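Local coordinates for uncharacterized conserved protein (PDB 3FRM) that is of unknown function but contains a GNAT-type acetyltransferase domain and is therefore probably related to enzymes that transfer acyl groups, at residues Pro34-Pro48 / Gln67-Lys81. Numbering follows the deposited sequence.
Sequences PLKYASNTWIYKTMP and QSSYHLSFSFPANEK. With SO4 (sulfate ion), chain J.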
loop_
_atom_site.group_PDB
_atom_site.type_symbol
_atom_site.label_atom_id
_atom_site.label_comp_id
_atom_site.label_asym_id
_atom_site.label_seq_id
_atom_site.Cartn_x
_atom_site.Cartn_y
_atom_site.Cartn_z
ATOM N N PRO A 34 22.482 -8.781 17.115
ATOM C CA PRO A 34 22.451 -7.316 17.053
ATOM C C PRO A 34 22.105 -6.766 15.662
ATOM O O PRO A 34 21.813 -5.585 15.527
ATOM C CB PRO A 34 23.848 -6.923 17.487
ATOM C CG PRO A 34 24.714 -8.111 16.993
ATOM C CD PRO A 34 23.844 -9.330 17.148
ATOM N N LEU A 35 22.080 -7.636 14.657
ATOM C CA LEU A 35 21.791 -7.225 13.310
ATOM C C LEU A 35 20.322 -7.216 12.925
ATOM O O LEU A 35 20.022 -6.664 11.879
ATOM C CB LEU A 35 22.601 -8.037 12.297
ATOM C CG LEU A 35 24.138 -7.846 12.262
ATOM C CD1 LEU A 35 24.576 -6.380 12.359
ATOM C CD2 LEU A 35 24.826 -8.682 13.319
ATOM N N LYS A 36 19.415 -7.801 13.728
ATOM C CA LYS A 36 17.940 -7.714 13.472
ATOM C C LYS A 36 17.382 -6.336 13.810
ATOM O O LYS A 36 17.288 -5.989 14.984
ATOM C CB LYS A 36 17.117 -8.771 14.228
ATOM C CG LYS A 36 17.360 -10.184 13.730
ATOM C CD LYS A 36 16.521 -11.283 14.429
ATOM C CE LYS A 36 14.987 -11.130 14.213
ATOM N NZ LYS A 36 14.680 -10.947 12.770
ATOM N N TYR A 37 16.989 -5.564 12.796
ATOM C CA TYR A 37 16.506 -4.202 13.026
ATOM C C TYR A 37 15.247 -4.159 13.874
ATOM O O TYR A 37 15.139 -3.277 14.713
ATOM C CB TYR A 37 16.239 -3.469 11.721
ATOM C CG TYR A 37 17.455 -3.295 10.858
ATOM C CD1 TYR A 37 18.702 -3.351 11.396
ATOM C CD2 TYR A 37 17.344 -3.042 9.499
ATOM C CE1 TYR A 37 19.832 -3.200 10.612
ATOM C CE2 TYR A 37 18.472 -2.826 8.694
ATOM C CZ TYR A 37 19.702 -2.931 9.262
ATOM O OH TYR A 37 20.835 -2.733 8.503
ATOM N N ALA A 38 14.298 -5.080 13.677
ATOM C CA ALA A 38 13.031 -5.071 14.456
ATOM C C ALA A 38 13.113 -5.450 15.969
ATOM O O ALA A 38 12.143 -5.192 16.728
ATOM C CB ALA A 38 11.886 -5.937 13.733
ATOM N N SER A 39 14.213 -6.098 16.382
ATOM C CA SER A 39 14.443 -6.491 17.763
ATOM C C SER A 39 15.336 -5.473 18.485
ATOM O O SER A 39 15.588 -5.628 19.677
ATOM C CB SER A 39 15.148 -7.845 17.808
ATOM O OG SER A 39 14.679 -8.698 16.790
ATOM N N ASN A 40 15.849 -4.470 17.777
ATOM C CA ASN A 40 16.739 -3.496 18.376
ATOM C C ASN A 40 16.268 -2.052 18.115
ATOM O O ASN A 40 16.617 -1.413 17.122
ATOM C CB ASN A 40 18.191 -3.730 17.934
ATOM C CG ASN A 40 18.746 -5.141 18.346
ATOM O OD1 ASN A 40 19.167 -5.338 19.487
ATOM N ND2 ASN A 40 18.797 -6.088 17.393
ATOM N N THR A 41 15.480 -1.509 19.020
ATOM C CA THR A 41 14.785 -0.293 18.675
ATOM C C THR A 41 14.178 0.363 19.914
ATOM O O THR A 41 14.011 -0.269 20.948
ATOM C CB THR A 41 13.674 -0.610 17.591
ATOM O OG1 THR A 41 13.280 0.600 16.908
ATOM C CG2 THR A 41 12.466 -1.328 18.195
ATOM N N TRP A 42 13.859 1.646 19.788
ATOM C CA TRP A 42 13.153 2.364 20.787
ATOM C C TRP A 42 11.684 2.525 20.348
ATOM O O TRP A 42 11.443 2.944 19.229
ATOM C CB TRP A 42 13.740 3.767 20.895
ATOM C CG TRP A 42 14.903 3.906 21.732
ATOM C CD1 TRP A 42 16.031 3.078 21.765
ATOM C CD2 TRP A 42 15.184 5.002 22.601
ATOM N NE1 TRP A 42 16.958 3.599 22.651
ATOM C CE2 TRP A 42 16.477 4.778 23.163
ATOM C CE3 TRP A 42 14.482 6.146 22.958
ATOM C CZ2 TRP A 42 17.056 5.651 24.080
ATOM C CZ3 TRP A 42 15.067 7.004 23.872
ATOM C CH2 TRP A 42 16.332 6.743 24.433
ATOM N N ILE A 43 10.738 2.207 21.234
ATOM C CA ILE A 43 9.316 2.431 20.992
ATOM C C ILE A 43 8.916 3.629 21.872
ATOM O O ILE A 43 8.847 3.507 23.074
ATOM C CB ILE A 43 8.484 1.223 21.404
ATOM C CG1 ILE A 43 9.094 -0.103 20.905
ATOM C CG2 ILE A 43 6.994 1.332 20.940
ATOM C CD1 ILE A 43 9.183 -0.236 19.428
ATOM N N TYR A 44 8.651 4.792 21.294
ATOM C CA TYR A 44 8.200 5.918 22.123
ATOM C C TYR A 44 6.752 5.710 22.566
ATOM O O TYR A 44 5.933 5.201 21.806
ATOM C CB TYR A 44 8.293 7.262 21.388
ATOM C CG TYR A 44 9.683 7.858 21.258
ATOM C CD1 TYR A 44 10.351 8.387 22.360
ATOM C CD2 TYR A 44 10.307 7.932 20.036
ATOM C CE1 TYR A 44 11.598 8.935 22.256
ATOM C CE2 TYR A 44 11.606 8.519 19.922
ATOM C CZ TYR A 44 12.222 8.990 21.034
ATOM O OH TYR A 44 13.446 9.553 20.910
ATOM N N LYS A 45 6.459 6.136 23.792
ATOM C CA LYS A 45 5.121 6.251 24.296
ATOM C C LYS A 45 4.640 7.707 24.265
ATOM O O LYS A 45 3.469 7.975 23.972
ATOM C CB LYS A 45 5.069 5.669 25.693
ATOM C CG LYS A 45 5.099 4.137 25.608
ATOM C CD LYS A 45 5.697 3.431 26.825
ATOM C CE LYS A 45 4.634 3.145 27.861
ATOM N NZ LYS A 45 5.292 2.883 29.175
ATOM N N THR A 46 5.542 8.648 24.511
ATOM C CA THR A 46 5.228 10.067 24.303
ATOM C C THR A 46 6.247 10.744 23.375
ATOM O O THR A 46 7.402 10.399 23.357
ATOM C CB THR A 46 5.088 10.828 25.622
ATOM O OG1 THR A 46 6.254 10.560 26.409
ATOM C CG2 THR A 46 3.871 10.338 26.373
HETATM N N MSE A 47 5.784 11.716 22.611
HETATM C CA MSE A 47 6.597 12.483 21.673
HETATM C C MSE A 47 7.759 13.222 22.282
HETATM O O MSE A 47 7.555 14.133 23.061
HETATM C CB MSE A 47 5.730 13.546 20.988
HETATM C CG MSE A 47 5.093 13.078 19.711
HETATM SE SE MSE A 47 6.367 12.755 18.211
HETATM C CE MSE A 47 4.918 12.211 16.984
ATOM N N PRO A 48 8.981 12.865 21.890
ATOM C CA PRO A 48 10.137 13.631 22.307
ATOM C C PRO A 48 10.120 15.011 21.645
ATOM O O PRO A 48 9.654 15.121 20.535
ATOM C CB PRO A 48 11.312 12.800 21.762
ATOM C CG PRO A 48 10.784 12.089 20.582
ATOM C CD PRO A 48 9.341 11.773 20.967
ATOM N N GLN A 67 27.042 -3.459 21.309
ATOM C CA GLN A 67 26.752 -4.851 20.980
ATOM C C GLN A 67 26.974 -5.096 19.495
ATOM O O GLN A 67 26.507 -6.094 18.981
ATOM C CB GLN A 67 25.295 -5.272 21.400
ATOM C CG GLN A 67 24.147 -4.493 20.712
ATOM C CD GLN A 67 22.712 -4.995 21.051
ATOM O OE1 GLN A 67 22.449 -5.490 22.162
ATOM N NE2 GLN A 67 21.774 -4.830 20.100
ATOM N N SER A 68 27.667 -4.184 18.793
ATOM C CA SER A 68 27.906 -4.375 17.370
ATOM C C SER A 68 26.626 -4.385 16.526
ATOM O O SER A 68 26.541 -5.148 15.553
ATOM C CB SER A 68 28.670 -5.703 17.152
ATOM O OG SER A 68 29.953 -5.665 17.785
ATOM N N SER A 69 25.623 -3.592 16.929
ATOM C CA SER A 69 24.483 -3.206 16.117
ATOM C C SER A 69 24.893 -1.900 15.402
ATOM O O SER A 69 25.571 -1.045 16.000
ATOM C CB SER A 69 23.327 -2.877 17.054
ATOM O OG SER A 69 22.538 -4.026 17.406
ATOM N N TYR A 70 24.522 -1.711 14.143
ATOM C CA TYR A 70 25.071 -0.558 13.407
ATOM C C TYR A 70 24.017 0.369 12.835
ATOM O O TYR A 70 24.359 1.291 12.081
ATOM C CB TYR A 70 26.057 -0.990 12.310
ATOM C CG TYR A 70 27.160 -1.883 12.846
ATOM C CD1 TYR A 70 28.126 -1.380 13.726
ATOM C CD2 TYR A 70 27.228 -3.234 12.468
ATOM C CE1 TYR A 70 29.121 -2.175 14.226
ATOM C CE2 TYR A 70 28.220 -4.051 12.945
ATOM C CZ TYR A 70 29.163 -3.512 13.825
ATOM O OH TYR A 70 30.117 -4.334 14.313
ATOM N N HIS A 71 22.760 0.173 13.236
ATOM C CA HIS A 71 21.680 0.961 12.714
ATOM C C HIS A 71 21.078 1.800 13.841
ATOM O O HIS A 71 21.463 1.668 15.000
ATOM C CB HIS A 71 20.646 -0.003 12.195
ATOM C CG HIS A 71 19.976 -0.767 13.282
ATOM N ND1 HIS A 71 20.531 -1.906 13.832
ATOM C CD2 HIS A 71 18.829 -0.519 13.970
ATOM C CE1 HIS A 71 19.724 -2.351 14.787
ATOM N NE2 HIS A 71 18.682 -1.533 14.891
ATOM N N LEU A 72 20.059 2.610 13.511
ATOM C CA LEU A 72 19.336 3.369 14.489
ATOM C C LEU A 72 17.845 3.304 14.137
ATOM O O LEU A 72 17.490 3.374 12.966
ATOM C CB LEU A 72 19.786 4.836 14.470
ATOM C CG LEU A 72 21.165 5.305 14.850
ATOM C CD1 LEU A 72 21.108 6.847 15.042
ATOM C CD2 LEU A 72 21.599 4.641 16.136
ATOM N N SER A 73 16.971 3.204 15.136
ATOM C CA SER A 73 15.580 3.167 14.827
ATOM C C SER A 73 14.610 3.525 15.976
ATOM O O SER A 73 14.869 3.225 17.117
ATOM C CB SER A 73 15.259 1.818 14.202
ATOM O OG SER A 73 15.255 0.816 15.157
ATOM N N PHE A 74 13.487 4.145 15.628
ATOM C CA PHE A 74 12.511 4.585 16.577
ATOM C C PHE A 74 11.147 4.450 15.965
ATOM O O PHE A 74 10.987 4.609 14.754
ATOM C CB PHE A 74 12.742 6.075 16.917
ATOM C CG PHE A 74 14.192 6.404 17.334
ATOM C CD1 PHE A 74 14.533 6.532 18.666
ATOM C CD2 PHE A 74 15.197 6.552 16.385
ATOM C CE1 PHE A 74 15.871 6.835 19.054
ATOM C CE2 PHE A 74 16.533 6.826 16.771
ATOM C CZ PHE A 74 16.855 6.982 18.096
ATOM N N SER A 75 10.171 4.128 16.817
ATOM C CA SER A 75 8.754 4.246 16.528
ATOM C C SER A 75 8.254 5.369 17.367
ATOM O O SER A 75 8.720 5.509 18.486
ATOM C CB SER A 75 8.002 3.050 17.041
ATOM O OG SER A 75 8.453 1.979 16.347
ATOM N N PHE A 76 7.227 6.061 16.875
ATOM C CA PHE A 76 6.641 7.153 17.596
ATOM C C PHE A 76 5.264 6.753 18.149
ATOM O O PHE A 76 4.809 5.627 17.968
ATOM C CB PHE A 76 6.636 8.425 16.716
ATOM C CG PHE A 76 8.007 8.982 16.465
ATOM C CD1 PHE A 76 8.583 9.839 17.351
ATOM C CD2 PHE A 76 8.733 8.612 15.349
ATOM C CE1 PHE A 76 9.896 10.338 17.128
ATOM C CE2 PHE A 76 10.002 9.080 15.116
ATOM C CZ PHE A 76 10.597 9.953 16.013
ATOM N N PRO A 77 4.605 7.654 18.876
ATOM C CA PRO A 77 3.387 7.186 19.561
ATOM C C PRO A 77 2.257 6.837 18.589
ATOM O O PRO A 77 2.110 7.447 17.537
ATOM C CB PRO A 77 2.992 8.379 20.402
ATOM C CG PRO A 77 4.407 9.130 20.599
ATOM C CD PRO A 77 5.049 8.999 19.296
ATOM N N ALA A 78 1.487 5.837 18.927
ATOM C CA ALA A 78 0.239 5.538 18.192
ATOM C C ALA A 78 -0.586 6.763 17.812
ATOM O O ALA A 78 -0.901 7.601 18.649
ATOM C CB ALA A 78 -0.597 4.585 18.980
ATOM N N ASN A 79 -0.874 6.876 16.521
ATOM C CA ASN A 79 -1.755 7.904 16.044
ATOM C C ASN A 79 -1.264 9.329 16.316
ATOM O O ASN A 79 -2.048 10.243 16.390
ATOM C CB ASN A 79 -3.138 7.700 16.644
ATOM C CG ASN A 79 -3.607 6.302 16.429
ATOM O OD1 ASN A 79 -3.724 5.874 15.308
ATOM N ND2 ASN A 79 -3.779 5.556 17.489
ATOM N N GLU A 80 0.034 9.510 16.437
ATOM C CA GLU A 80 0.571 10.865 16.546
ATOM C C GLU A 80 1.441 11.252 15.344
ATOM O O GLU A 80 2.327 10.502 14.998
ATOM C CB GLU A 80 1.349 10.987 17.854
ATOM C CG GLU A 80 0.384 11.114 19.070
ATOM C CD GLU A 80 1.100 11.222 20.406
ATOM O OE1 GLU A 80 2.073 12.000 20.536
ATOM O OE2 GLU A 80 0.685 10.518 21.349
ATOM N N LYS A 81 1.113 12.387 14.722
ATOM C CA LYS A 81 1.882 13.115 13.713
ATOM C C LYS A 81 3.062 13.784 14.379
ATOM O O LYS A 81 2.909 14.274 15.467
ATOM C CB LYS A 81 1.019 14.254 13.106
ATOM C CG LYS A 81 -0.235 13.805 12.292
ATOM C CD LYS A 81 0.163 12.822 11.139
ATOM C CE LYS A 81 0.843 13.508 9.951
ATOM N NZ LYS A 81 -0.024 14.572 9.336
HETATM S S SO4 J . -0.151 15.035 5.677
HETATM O O1 SO4 J . -0.547 13.645 5.524
HETATM O O2 SO4 J . 0.785 15.153 6.792
HETATM O O3 SO4 J . 0.511 15.493 4.451
HETATM O O4 SO4 J . -1.295 15.933 5.811
HETATM O O HOH W 1 22.637 -3.398 13.174
HETATM O O HOH W 2 5.771 3.755 19.482
HETATM O O HOH W 3 1.477 9.501 23.923
#
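H71 meets N40 and Y37 across the loops leading into strands 41-44 and 72-75, a worked example of a side chain fastening one loop to another. The imidazole NE2-H meets a lone pair of N40 O 3.0 Å away, almost straight at 164°, while a water bridges ND1 to Y70 N. With CG between the backbone N and carbonyl carbon (chi1 69°), the ring reaches the loop before strand 41-44, where Y37 CD1 lies over one face near the rim, planes inclined obliquely at 49°. Q67 NE2 donates to N40 OD1 at 2.7 Å, from above the carbonyl plane, and to S69 OG; L30 N also serves that OD1. Strands 41-44 and 72-75 run parallel, joined through helix 50-66 as a beta-alpha-beta crossover, with W42 N bonded to S73 O, S75 N to W42 O and Y44 N to S75 O. On the helix-covered face, F74 turns its edge to the face of the W42 five-membered ring, offset, centroids 5.4 Å apart. The Y44 and F76 rings lie almost parallel yet displaced, with little overlap; D56 holds the Y44 hydroxyl. Selenomethionine M47 crosses F76 at roughly a right angle, its SE 3.8 Å from F76 CD1.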